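Local coordinates for insecticidal crystal protein Cry7Cal (Bacillus thuringiensis, PDB 5ZI1), which forms the toxin part of an insecticidal delta-endotoxin active against a locust and probably binds host receptors and forms membrane pores, at residues R22-F27 / A148-F153; E57-E62 / T223-D228; T142-A147 / D188-W193; F233-A238 / T245-T250. All coordinates share one frame; numbering follows the deposited sequence.

Contact 1 of 4, residues R22-F27 / A148-F153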
loop_
_atom_site.group_PDB
_atom_site.type_symbol
_atom_site.label_atom_id
_atom_site.label_comp_id
_atom_site.label_asym_id
_atom_site.label_seq_id
_atom_site.Cartn_x
_atom_site.Cartn_y
_atom_site.Cartn_z
ATOM N N ARG A 22 8.069 -3.350 5.397
ATOM C CA ARG A 22 7.854 -3.254 6.834
ATOM C C ARG A 22 9.112 -2.769 7.538
ATOM O O ARG A 22 9.056 -1.901 8.414
ATOM C CB ARG A 22 7.426 -4.625 7.368
ATOM C CG ARG A 22 7.223 -4.696 8.860
ATOM C CD ARG A 22 7.391 -6.127 9.310
ATOM N NE ARG A 22 8.808 -6.444 9.423
ATOM C CZ ARG A 22 9.354 -7.581 9.012
ATOM N NH1 ARG A 22 8.601 -8.516 8.437
ATOM N NH2 ARG A 22 10.660 -7.774 9.167
ATOM N N THR A 23 10.258 -3.335 7.171
ATOM C CA THR A 23 11.518 -2.894 7.757
ATOM C C THR A 23 11.738 -1.396 7.578
ATOM O O THR A 23 12.087 -0.699 8.534
ATOM C CB THR A 23 12.660 -3.693 7.148
ATOM O OG1 THR A 23 12.314 -5.076 7.188
ATOM C CG2 THR A 23 13.950 -3.451 7.903
ATOM N N PHE A 24 11.540 -0.881 6.367
ATOM C CA PHE A 24 11.775 0.542 6.153
ATOM C C PHE A 24 10.708 1.393 6.823
ATOM O O PHE A 24 11.008 2.481 7.323
ATOM C CB PHE A 24 11.855 0.844 4.661
ATOM C CG PHE A 24 13.180 0.505 4.067
ATOM C CD1 PHE A 24 14.271 1.335 4.281
ATOM C CD2 PHE A 24 13.349 -0.648 3.312
ATOM C CE1 PHE A 24 15.509 1.028 3.749
ATOM C CE2 PHE A 24 14.585 -0.965 2.774
ATOM C CZ PHE A 24 15.667 -0.120 2.989
ATOM N N MET A 25 9.459 0.923 6.848
ATOM C CA MET A 25 8.430 1.649 7.589
ATOM C C MET A 25 8.739 1.664 9.084
ATOM O O MET A 25 8.497 2.669 9.768
ATOM C CB MET A 25 7.049 1.031 7.347
ATOM C CG MET A 25 6.594 1.014 5.910
ATOM S SD MET A 25 4.821 0.678 5.753
ATOM C CE MET A 25 4.095 2.018 6.676
ATOM N N GLY A 26 9.260 0.554 9.612
ATOM C CA GLY A 26 9.538 0.498 11.031
ATOM C C GLY A 26 10.644 1.444 11.435
ATOM O O GLY A 26 10.646 1.966 12.550
ATOM N N PHE A 27 11.593 1.683 10.541
ATOM C CA PHE A 27 12.721 2.559 10.806
ATOM C C PHE A 27 12.523 3.954 10.203
ATOM O O PHE A 27 13.482 4.725 10.104
ATOM C CB PHE A 27 14.001 1.892 10.277
ATOM C CG PHE A 27 15.288 2.538 10.745
ATOM C CD1 PHE A 27 15.885 2.153 11.935
ATOM C CD2 PHE A 27 15.929 3.510 9.970
ATOM C CE1 PHE A 27 17.078 2.739 12.349
ATOM C CE2 PHE A 27 17.111 4.101 10.382
ATOM C CZ PHE A 27 17.690 3.716 11.572
ATOM N N ALA A 148 16.343 2.001 -6.272
ATOM C CA ALA A 148 16.010 3.395 -6.044
ATOM C C ALA A 148 15.850 3.651 -4.557
ATOM O O ALA A 148 16.394 4.620 -4.004
ATOM C CB ALA A 148 14.727 3.748 -6.798
ATOM N N ASN A 149 15.123 2.758 -3.888
ATOM C CA ASN A 149 14.886 2.918 -2.466
ATOM C C ASN A 149 16.192 2.957 -1.688
ATOM O O ASN A 149 16.386 3.814 -0.816
ATOM C CB ASN A 149 13.996 1.785 -1.967
ATOM C CG ASN A 149 13.692 1.929 -0.526
ATOM O OD1 ASN A 149 13.016 2.881 -0.117
ATOM N ND2 ASN A 149 14.231 1.034 0.273
ATOM N N LEU A 150 17.108 2.034 -1.984
ATOM C CA LEU A 150 18.379 2.028 -1.264
ATOM C C LEU A 150 19.159 3.317 -1.498
ATOM O O LEU A 150 19.799 3.834 -0.578
ATOM C CB LEU A 150 19.218 0.823 -1.682
ATOM C CG LEU A 150 18.677 -0.568 -1.339
ATOM C CD1 LEU A 150 19.670 -1.615 -1.806
ATOM C CD2 LEU A 150 18.409 -0.701 0.155
ATOM N N HIS A 151 19.126 3.841 -2.725
ATOM C CA HIS A 151 19.879 5.052 -3.050
ATOM C C HIS A 151 19.379 6.227 -2.227
ATOM O O HIS A 151 20.165 6.935 -1.590
ATOM C CB HIS A 151 19.756 5.348 -4.551
ATOM C CG HIS A 151 20.655 6.450 -5.034
ATOM N ND1 HIS A 151 20.461 7.090 -6.241
ATOM C CD2 HIS A 151 21.756 7.015 -4.483
ATOM C CE1 HIS A 151 21.402 8.002 -6.408
ATOM N NE2 HIS A 151 22.205 7.970 -5.359
ATOM N N LEU A 152 18.061 6.431 -2.210
ATOM C CA LEU A 152 17.483 7.528 -1.440
ATOM C C LEU A 152 17.836 7.413 0.034
ATOM O O LEU A 152 18.168 8.417 0.692
ATOM C CB LEU A 152 15.965 7.546 -1.626
ATOM C CG LEU A 152 15.594 7.927 -3.053
ATOM C CD1 LEU A 152 14.102 7.882 -3.254
ATOM C CD2 LEU A 152 16.144 9.307 -3.314
ATOM N N PHE A 153 17.777 6.187 0.565
ATOM C CA PHE A 153 18.098 5.953 1.961
ATOM C C PHE A 153 19.575 6.178 2.235
ATOM O O PHE A 153 19.942 6.754 3.270
ATOM C CB PHE A 153 17.699 4.535 2.354
ATOM C CG PHE A 153 18.256 4.108 3.667
ATOM C CD1 PHE A 153 17.857 4.741 4.835
ATOM C CD2 PHE A 153 19.194 3.099 3.740
ATOM C CE1 PHE A 153 18.376 4.364 6.054
ATOM C CE2 PHE A 153 19.712 2.715 4.964
ATOM C CZ PHE A 153 19.305 3.350 6.118
#
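Phe24, Asn149 and Phe153 make a compact example of how one aromatic side chain can span two helices whose backbones stay well apart. The short segments of helix 13-26 and helix 141-165 run in nearly the same direction, with their axes 13.0 Å apart, and the Phe24 ring reaches into the interval. One face of this ring receives the amide nitrogen of Asn149. ND2 sits 3.2 Å above the plane of the Phe24 ring, displaced toward the rim, and CE2 and CZ of the ring are the carbons nearest to it. The amide stands almost upright on the ring, with the two planes 89° apart. Asn149 reaches this position with CG anti to its own backbone N (chi1 -178°), which extends the side chain straight at the incoming phenylalanine. Its other end is held too: OD1 is hydrogen-bonded to Tyr236 OH, a link that would restrain the rotation of the amide, with ND2 over the ring.

The edge of Phe24 is turned to Phe153. CE1 of Phe24 points at the face of Phe153 and comes within 4.1 Å of Phe153 CG. The result is a T-shaped pair, with centroids 5.8 Å apart and planes at 75°. Obliquely to the Phe24 ring, the methyl CD2 of Leu150 comes within 4.0 Å of Phe24 CZ. Leu39 and Val43 of helix 33-47 add to the apolar surroundings, and Phe153 meets the ring of Phe40. The contact belongs to the buried interior of the N-terminal helical bundle, the first domain of three-domain delta-endotoxins.

Contact 2 of 4, residues E57-E62 / T223-D228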
loop_
_atom_site.group_PDB
_atom_site.type_symbol
_atom_site.label_atom_id
_atom_site.label_comp_id
_atom_site.label_asym_id
_atom_site.label_seq_id
_atom_site.Cartn_x
_atom_site.Cartn_y
_atom_site.Cartn_z
ATOM N N GLU A 57 16.874 -11.894 -8.971
ATOM C CA GLU A 57 16.428 -12.737 -10.077
ATOM C C GLU A 57 14.927 -12.986 -9.996
ATOM O O GLU A 57 14.218 -12.894 -11.006
ATOM C CB GLU A 57 17.186 -14.063 -10.082
ATOM C CG GLU A 57 18.681 -13.973 -10.381
ATOM C CD GLU A 57 19.415 -15.282 -10.053
ATOM O OE1 GLU A 57 18.797 -16.188 -9.439
ATOM O OE2 GLU A 57 20.608 -15.410 -10.411
ATOM N N SER A 58 14.420 -13.295 -8.799
ATOM C CA SER A 58 12.985 -13.506 -8.637
ATOM C C SER A 58 12.191 -12.249 -8.966
ATOM O O SER A 58 11.104 -12.342 -9.552
ATOM C CB SER A 58 12.673 -13.955 -7.213
ATOM O OG SER A 58 13.492 -15.040 -6.830
ATOM N N PHE A 59 12.690 -11.070 -8.558
ATOM C CA PHE A 59 12.060 -9.813 -8.953
ATOM C C PHE A 59 11.871 -9.761 -10.459
ATOM O O PHE A 59 10.775 -9.486 -10.955
ATOM C CB PHE A 59 12.901 -8.605 -8.508
ATOM C CG PHE A 59 12.812 -8.269 -7.050
ATOM C CD1 PHE A 59 11.745 -8.701 -6.264
ATOM C CD2 PHE A 59 13.802 -7.509 -6.461
ATOM C CE1 PHE A 59 11.679 -8.372 -4.913
ATOM C CE2 PHE A 59 13.750 -7.179 -5.114
ATOM C CZ PHE A 59 12.683 -7.612 -4.337
ATOM N N MET A 60 12.945 -10.001 -11.208
ATOM C CA MET A 60 12.848 -9.960 -12.661
ATOM C C MET A 60 11.923 -11.051 -13.199
ATOM O O MET A 60 11.082 -10.780 -14.063
ATOM C CB MET A 60 14.245 -10.070 -13.272
ATOM C CG MET A 60 15.084 -8.827 -13.017
ATOM S SD MET A 60 16.699 -8.837 -13.810
ATOM C CE MET A 60 17.712 -9.560 -12.530
ATOM N N ASN A 61 12.048 -12.283 -12.696
ATOM C CA ASN A 61 11.240 -13.391 -13.227
ATOM C C ASN A 61 9.756 -13.161 -12.993
ATOM O O ASN A 61 8.948 -13.288 -13.917
ATOM C CB ASN A 61 11.667 -14.720 -12.611
ATOM C CG ASN A 61 13.013 -15.198 -13.132
ATOM O OD1 ASN A 61 13.391 -14.919 -14.280
ATOM N ND2 ASN A 61 13.753 -15.912 -12.287
ATOM N N GLU A 62 9.378 -12.787 -11.772
ATOM C CA GLU A 62 7.973 -12.513 -11.478
ATOM C C GLU A 62 7.411 -11.404 -12.371
ATOM O O GLU A 62 6.315 -11.542 -12.933
ATOM C CB GLU A 62 7.814 -12.148 -10.002
ATOM C CG GLU A 62 6.376 -12.013 -9.562
ATOM C CD GLU A 62 5.609 -13.309 -9.747
ATOM O OE1 GLU A 62 6.203 -14.385 -9.487
ATOM O OE2 GLU A 62 4.426 -13.249 -10.160
ATOM N N THR A 223 1.791 -3.301 -6.337
ATOM C CA THR A 223 1.532 -2.475 -5.167
ATOM C C THR A 223 2.493 -2.838 -4.045
ATOM O O THR A 223 3.142 -1.958 -3.452
ATOM C CB THR A 223 0.076 -2.656 -4.741
ATOM O OG1 THR A 223 -0.772 -2.139 -5.778
ATOM C CG2 THR A 223 -0.229 -1.936 -3.430
ATOM N N ILE A 224 2.630 -4.145 -3.780
ATOM C CA ILE A 224 3.517 -4.639 -2.734
ATOM C C ILE A 224 4.980 -4.458 -3.120
ATOM O O ILE A 224 5.812 -4.102 -2.289
ATOM C CB ILE A 224 3.210 -6.122 -2.449
ATOM C CG1 ILE A 224 1.814 -6.289 -1.851
ATOM C CG2 ILE A 224 4.286 -6.738 -1.556
ATOM C CD1 ILE A 224 1.441 -7.743 -1.612
ATOM N N MET A 225 5.334 -4.774 -4.357
ATOM C CA MET A 225 6.740 -4.716 -4.746
ATOM C C MET A 225 7.216 -3.287 -4.986
ATOM O O MET A 225 8.352 -2.952 -4.632
ATOM C CB MET A 225 6.987 -5.564 -5.988
ATOM C CG MET A 225 7.113 -7.064 -5.684
ATOM S SD MET A 225 7.615 -8.028 -7.137
ATOM C CE MET A 225 6.007 -8.358 -7.856
ATOM N N VAL A 226 6.368 -2.429 -5.564
ATOM C CA VAL A 226 6.827 -1.108 -5.972
ATOM C C VAL A 226 6.106 0.034 -5.261
ATOM O O VAL A 226 6.758 0.852 -4.613
ATOM C CB VAL A 226 6.721 -0.951 -7.493
ATOM C CG1 VAL A 226 7.156 0.479 -7.909
ATOM C CG2 VAL A 226 7.581 -1.996 -8.159
ATOM N N LEU A 227 4.772 0.112 -5.375
ATOM C CA LEU A 227 4.080 1.325 -4.934
ATOM C C LEU A 227 4.256 1.573 -3.438
ATOM O O LEU A 227 4.401 2.729 -3.005
ATOM C CB LEU A 227 2.592 1.265 -5.265
ATOM C CG LEU A 227 2.188 1.004 -6.700
ATOM C CD1 LEU A 227 0.660 1.152 -6.854
ATOM C CD2 LEU A 227 2.975 1.936 -7.640
ATOM N N ASP A 228 4.239 0.502 -2.634
ATOM C CA ASP A 228 4.366 0.651 -1.190
ATOM C C ASP A 228 5.711 1.245 -0.791
ATOM O O ASP A 228 5.855 1.716 0.338
ATOM C CB ASP A 228 4.148 -0.707 -0.497
ATOM C CG ASP A 228 2.686 -1.167 -0.541
ATOM O OD1 ASP A 228 1.794 -0.337 -0.845
ATOM O OD2 ASP A 228 2.411 -2.363 -0.254
#
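Met225 meets Phe59 and Glu62 through a side chain that runs out extended from its helix and then bends at its last torsion (chi3 -88°), so that sulfur and terminal methyl face different neighbours. Glu62 complements it with CG anti to the backbone N and a turn at the next bond (chi2 61°), which turns its CG methylene to the methionine. The two chains cross at about a right angle, and CE of Met225 lies 4.1 Å from CG of Glu62.

The sulfur serves the aromatic partner. SD of Met225 is 4.3 Å from CD1 of Phe59 and 5.3 Å from the centroid of that ring, in a direction 58° off the ring normal, an oblique approach. Thr142 of helix 141-165 and Ser17 of helix 13-26 touch both Phe59 and Met225. The carboxylate of Glu62 lies close to that of Glu221, a proximity that might raise the proton affinity of one of them.

On the methionine side the helix widens into a pi-type turn, where Asp228 N bonds Thr223 O at 2.8 Å. A Met-aromatic contact, with an aliphatic touch from Glu62 beside it, thus joins helices 54-67 and 208-227, two members of the endotoxin's N-terminal helical bundle.

Contact 3 of 4, residues T142-A147 / D188-W193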
loop_
_atom_site.group_PDB
_atom_site.type_symbol
_atom_site.label_atom_id
_atom_site.label_comp_id
_atom_site.label_asym_id
_atom_site.label_seq_id
_atom_site.Cartn_x
_atom_site.Cartn_y
_atom_site.Cartn_z
ATOM N N THR A 142 10.616 -3.661 -10.584
ATOM C CA THR A 142 10.825 -3.919 -9.159
ATOM C C THR A 142 12.296 -3.790 -8.789
ATOM O O THR A 142 12.633 -3.243 -7.730
ATOM C CB THR A 142 10.290 -5.307 -8.769
ATOM O OG1 THR A 142 8.870 -5.324 -8.890
ATOM C CG2 THR A 142 10.623 -5.610 -7.344
ATOM N N VAL A 143 13.188 -4.269 -9.654
ATOM C CA VAL A 143 14.616 -4.024 -9.445
ATOM C C VAL A 143 14.880 -2.530 -9.322
ATOM O O VAL A 143 15.627 -2.082 -8.443
ATOM C CB VAL A 143 15.445 -4.650 -10.584
ATOM C CG1 VAL A 143 16.921 -4.263 -10.459
ATOM C CG2 VAL A 143 15.277 -6.178 -10.589
ATOM N N TYR A 144 14.263 -1.737 -10.197
ATOM C CA TYR A 144 14.486 -0.296 -10.182
ATOM C C TYR A 144 13.981 0.311 -8.879
ATOM O O TYR A 144 14.724 1.005 -8.173
ATOM C CB TYR A 144 13.787 0.329 -11.383
ATOM C CG TYR A 144 13.950 1.817 -11.497
ATOM C CD1 TYR A 144 13.086 2.678 -10.845
ATOM C CD2 TYR A 144 14.954 2.369 -12.290
ATOM C CE1 TYR A 144 13.221 4.050 -10.951
ATOM C CE2 TYR A 144 15.097 3.732 -12.404
ATOM C CZ TYR A 144 14.225 4.569 -11.735
ATOM O OH TYR A 144 14.352 5.930 -11.856
ATOM N N ALA A 145 12.725 0.025 -8.530
ATOM C CA ALA A 145 12.140 0.545 -7.299
ATOM C C ALA A 145 12.991 0.211 -6.083
ATOM O O ALA A 145 13.290 1.093 -5.267
ATOM C CB ALA A 145 10.725 0.011 -7.129
ATOM N N GLN A 146 13.418 -1.048 -5.958
ATOM C CA GLN A 146 14.117 -1.453 -4.739
ATOM C C GLN A 146 15.506 -0.827 -4.654
ATOM O O GLN A 146 15.955 -0.443 -3.565
ATOM C CB GLN A 146 14.205 -2.978 -4.657
ATOM C CG GLN A 146 12.863 -3.650 -4.567
ATOM C CD GLN A 146 12.236 -3.574 -3.178
ATOM O OE1 GLN A 146 12.923 -3.382 -2.179
ATOM N NE2 GLN A 146 10.915 -3.745 -3.116
ATOM N N ALA A 147 16.211 -0.736 -5.785
ATOM C CA ALA A 147 17.510 -0.075 -5.792
ATOM C C ALA A 147 17.344 1.424 -5.607
ATOM O O ALA A 147 18.112 2.061 -4.875
ATOM C CB ALA A 147 18.244 -0.374 -7.095
ATOM N N ASP A 188 8.482 9.314 -10.253
ATOM C CA ASP A 188 7.868 9.474 -11.572
ATOM C C ASP A 188 8.076 8.240 -12.428
ATOM O O ASP A 188 7.168 7.806 -13.144
ATOM C CB ASP A 188 8.448 10.681 -12.302
ATOM C CG ASP A 188 7.964 12.008 -11.746
ATOM O OD1 ASP A 188 7.078 12.010 -10.860
ATOM O OD2 ASP A 188 8.479 13.053 -12.217
ATOM N N HIS A 189 9.283 7.689 -12.409
ATOM C CA HIS A 189 9.541 6.488 -13.186
ATOM C C HIS A 189 8.654 5.326 -12.724
ATOM O O HIS A 189 8.033 4.645 -13.545
ATOM C CB HIS A 189 11.023 6.120 -13.094
ATOM C CG HIS A 189 11.387 4.948 -13.942
ATOM N ND1 HIS A 189 11.746 5.075 -15.268
ATOM C CD2 HIS A 189 11.405 3.621 -13.668
ATOM C CE1 HIS A 189 11.990 3.877 -15.768
ATOM N NE2 HIS A 189 11.793 2.977 -14.818
ATOM N N CYS A 190 8.559 5.102 -11.405
ATOM C CA CYS A 190 7.771 3.962 -10.912
ATOM C C CYS A 190 6.296 4.114 -11.254
ATOM O O CYS A 190 5.638 3.138 -11.630
ATOM C CB CYS A 190 7.938 3.784 -9.402
ATOM S SG CYS A 190 9.613 3.341 -8.893
ATOM N N VAL A 191 5.755 5.324 -11.139
ATOM C CA VAL A 191 4.335 5.502 -11.414
ATOM C C VAL A 191 4.050 5.297 -12.893
ATOM O O VAL A 191 3.159 4.528 -13.263
ATOM C CB VAL A 191 3.861 6.874 -10.908
ATOM C CG1 VAL A 191 2.462 7.180 -11.395
ATOM C CG2 VAL A 191 3.883 6.863 -9.395
ATOM N N LYS A 192 4.832 5.951 -13.763
ATOM C CA LYS A 192 4.639 5.841 -15.208
ATOM C C LYS A 192 4.611 4.386 -15.673
ATOM O O LYS A 192 3.701 3.970 -16.394
ATOM C CB LYS A 192 5.746 6.617 -15.924
ATOM C CG LYS A 192 5.963 6.280 -17.392
ATOM C CD LYS A 192 7.212 7.029 -17.903
ATOM C CE LYS A 192 7.292 7.081 -19.429
ATOM N NZ LYS A 192 6.099 7.765 -20.006
ATOM N N TRP A 193 5.600 3.593 -15.267
ATOM C CA TRP A 193 5.653 2.218 -15.736
ATOM C C TRP A 193 4.717 1.285 -14.975
ATOM O O TRP A 193 4.322 0.258 -15.535
ATOM C CB TRP A 193 7.100 1.726 -15.704
ATOM C CG TRP A 193 7.845 2.349 -16.848
ATOM C CD1 TRP A 193 8.539 3.524 -16.833
ATOM C CD2 TRP A 193 7.895 1.874 -18.196
ATOM N NE1 TRP A 193 9.040 3.793 -18.074
ATOM C CE2 TRP A 193 8.663 2.795 -18.932
ATOM C CE3 TRP A 193 7.376 0.747 -18.851
ATOM C CZ2 TRP A 193 8.930 2.629 -20.290
ATOM C CZ3 TRP A 193 7.643 0.585 -20.201
ATOM C CH2 TRP A 193 8.410 1.524 -20.902
#
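A helical hairpin provides the setting in which Tyr144 and His189 meet: helices 141-165 and 169-202 are joined by a short turn and pack side by side in the N-terminal bundle, their segments here antiparallel at 155° with axes 10.3 Å apart. The backbones come nearest at Ala145 and Cys190, whose CA atoms are 6.6 Å apart.

The chi1 of Tyr144, -179°, swings the ring away from its own backbone N and across to the second helix, where it offers one face to the imidazole. CD2 of His189 lies 3.3 Å above the plane of the Tyr144 ring, nearest to CE1 and CD1. The centroids of these two rings are only 4.0 Å apart, yet the planes are inclined at 36°, so the overlap is close but not parallel. On its opposite face the same imidazole carries CD1 of Trp193, one helical turn on.

Cys190 approaches Tyr144 from another direction. Its SG lies at the ring edge, 4.0 Å from CD1 of Tyr144, as a sulfur-aromatic contact, and it also touches Ala145 CB at 3.9 Å.

Other helices close in around the pair: Val226 of helix 208-227 packs on both Ala145 and Cys190, while Val143 leans on Met60 of helix 54-67.

Contact 4 of 4, residues F233-A238 / T245-T250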
loop_
_atom_site.group_PDB
_atom_site.type_symbol
_atom_site.label_atom_id
_atom_site.label_comp_id
_atom_site.label_asym_id
_atom_site.label_seq_id
_atom_site.Cartn_x
_atom_site.Cartn_y
_atom_site.Cartn_z
ATOM N N PHE A 233 9.784 7.479 0.195
ATOM C CA PHE A 233 10.798 8.302 -0.463
ATOM C C PHE A 233 10.907 9.714 0.111
ATOM O O PHE A 233 12.019 10.104 0.499
ATOM C CB PHE A 233 10.539 8.330 -1.979
ATOM C CG PHE A 233 10.868 7.017 -2.685
ATOM C CD1 PHE A 233 11.248 5.899 -1.966
ATOM C CD2 PHE A 233 10.803 6.924 -4.065
ATOM C CE1 PHE A 233 11.542 4.714 -2.608
ATOM C CE2 PHE A 233 11.113 5.757 -4.716
ATOM C CZ PHE A 233 11.473 4.641 -3.990
ATOM N N PRO A 234 9.835 10.498 0.240
ATOM C CA PRO A 234 9.985 11.814 0.884
ATOM C C PRO A 234 10.368 11.738 2.359
ATOM O O PRO A 234 10.957 12.693 2.871
ATOM C CB PRO A 234 8.599 12.459 0.711
ATOM C CG PRO A 234 7.848 11.571 -0.237
ATOM C CD PRO A 234 8.420 10.214 -0.052
ATOM N N ILE A 235 10.052 10.647 3.070
ATOM C CA ILE A 235 10.441 10.573 4.475
ATOM C C ILE A 235 11.955 10.423 4.642
ATOM O O ILE A 235 12.491 10.740 5.709
ATOM C CB ILE A 235 9.645 9.444 5.162
ATOM C CG1 ILE A 235 8.181 9.863 5.238
ATOM C CG2 ILE A 235 10.159 9.149 6.567
ATOM C CD1 ILE A 235 7.269 8.753 5.410
ATOM N N TYR A 236 12.684 10.013 3.593
ATOM C CA TYR A 236 14.134 9.980 3.730
ATOM C C TYR A 236 14.737 11.384 3.753
ATOM O O TYR A 236 15.959 11.514 3.914
ATOM C CB TYR A 236 14.771 9.175 2.599
ATOM C CG TYR A 236 14.416 7.703 2.548
ATOM C CD1 TYR A 236 14.310 6.942 3.703
ATOM C CD2 TYR A 236 14.186 7.077 1.333
ATOM C CE1 TYR A 236 13.991 5.604 3.640
ATOM C CE2 TYR A 236 13.855 5.744 1.263
ATOM C CZ TYR A 236 13.758 5.011 2.416
ATOM O OH TYR A 236 13.432 3.680 2.347
ATOM N N ASP A 237 13.906 12.410 3.569
ATOM C CA ASP A 237 14.292 13.814 3.714
ATOM C C ASP A 237 14.476 14.099 5.197
ATOM O O ASP A 237 13.510 14.353 5.921
ATOM C CB ASP A 237 13.219 14.701 3.089
ATOM C CG ASP A 237 13.520 16.187 3.195
ATOM O OD1 ASP A 237 14.386 16.585 4.006
ATOM O OD2 ASP A 237 12.843 16.966 2.483
ATOM N N ALA A 238 15.725 14.046 5.661
ATOM C CA ALA A 238 15.996 14.153 7.091
ATOM C C ALA A 238 15.782 15.557 7.646
ATOM O O ALA A 238 15.761 15.716 8.871
ATOM C CB ALA A 238 17.427 13.708 7.391
ATOM N N THR A 245 8.991 8.715 12.393
ATOM C CA THR A 245 7.772 9.108 11.703
ATOM C C THR A 245 6.950 7.849 11.524
ATOM O O THR A 245 7.485 6.825 11.100
ATOM C CB THR A 245 8.085 9.725 10.327
ATOM O OG1 THR A 245 9.013 10.813 10.473
ATOM C CG2 THR A 245 6.814 10.224 9.658
ATOM N N VAL A 246 5.664 7.921 11.838
ATOM C CA VAL A 246 4.789 6.757 11.797
ATOM C C VAL A 246 3.846 6.915 10.613
ATOM O O VAL A 246 3.083 7.889 10.540
ATOM C CB VAL A 246 4.014 6.580 13.112
ATOM C CG1 VAL A 246 3.034 5.417 12.981
ATOM C CG2 VAL A 246 4.984 6.340 14.247
ATOM N N THR A 247 3.875 5.946 9.702
ATOM C CA THR A 247 3.118 6.043 8.465
ATOM C C THR A 247 2.201 4.843 8.271
ATOM O O THR A 247 2.377 3.775 8.881
ATOM C CB THR A 247 4.070 6.162 7.297
ATOM O OG1 THR A 247 4.880 4.983 7.268
ATOM C CG2 THR A 247 4.979 7.363 7.511
ATOM N N GLU A 248 1.198 5.035 7.406
ATOM C CA GLU A 248 0.216 4.000 7.110
ATOM C C GLU A 248 -0.008 3.916 5.606
ATOM O O GLU A 248 -0.028 4.942 4.923
ATOM C CB GLU A 248 -1.128 4.275 7.799
ATOM C CG GLU A 248 -1.033 4.792 9.227
ATOM C CD GLU A 248 -2.405 4.808 9.920
ATOM O OE1 GLU A 248 -3.386 5.296 9.294
ATOM O OE2 GLU A 248 -2.503 4.312 11.076
ATOM N N LEU A 249 -0.196 2.686 5.111
ATOM C CA LEU A 249 -0.596 2.407 3.734
ATOM C C LEU A 249 -2.088 2.094 3.720
ATOM O O LEU A 249 -2.498 1.007 4.134
ATOM C CB LEU A 249 0.177 1.214 3.178
ATOM C CG LEU A 249 1.691 1.239 3.238
ATOM C CD1 LEU A 249 2.246 -0.163 2.992
ATOM C CD2 LEU A 249 2.240 2.249 2.214
ATOM N N THR A 250 -2.896 3.009 3.209
ATOM C CA THR A 250 -4.343 2.853 3.252
ATOM C C THR A 250 -4.923 2.191 2.013
ATOM O O THR A 250 -6.147 2.092 1.906
ATOM C CB THR A 250 -4.998 4.219 3.424
ATOM O OG1 THR A 250 -4.637 5.042 2.312
ATOM C CG2 THR A 250 -4.541 4.876 4.716
#
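Ile235, in a short, weakly bonded helix about 233-235, faces an extended piece of chain that starts as strand 245-246, the closest CA atoms being those of Ile235 and Thr245 at 7.8 Å. In that extended chain the side chains alternate: Thr245 and Thr247 start toward the isoleucine, whereas Val246 starts away from it.

The isoleucine uses its two branches separately. The longer one, with CG1 anti to the carbonyl carbon (chi1 -69°) and the chain extended beyond, ends in CD1, which meets CG2 of Thr247 tip to tip at 3.4 Å. That is shorter than usual for two methyls, so the exact distance is doubtful. The shorter branch rests on the other threonine, with CG2 of Ile235 4.3 Å from CB of Thr245. Met25 of helix 13-26 also packs on Thr247, while the hydroxyl of Thr245 bonds to the carbonyl oxygen of Met243.

Between these two segments the touching atoms are all carbon, at the passage out of the helical domain. Both threonines present carbon to Ile235, so the direct contact is apolar and not directional, while backbone bonds of Val246 to Ile468 and Gln470 place the strand.

Followed from the N terminus, the chain begins with helix 13-26, which contact 1 closes onto helix 141-165. Contact 2 starts within that loop, at helix 54-67, and closes beyond it at helix 208-227, so the two cross. Contact 3 opens just inside contact 1, on the same helix, and closes beyond it, so these cross too; it is nested inside the loop of contact 2. Contacts 1 and 3 both use helix 141-165, and contact 2 touches contact 3 there; together they tie the N-terminal bundle. Contact 4 follows all of them in series, closing a short loop where the chain leaves the helical bundle. It also touches contact 1, their centres about 9 Å apart.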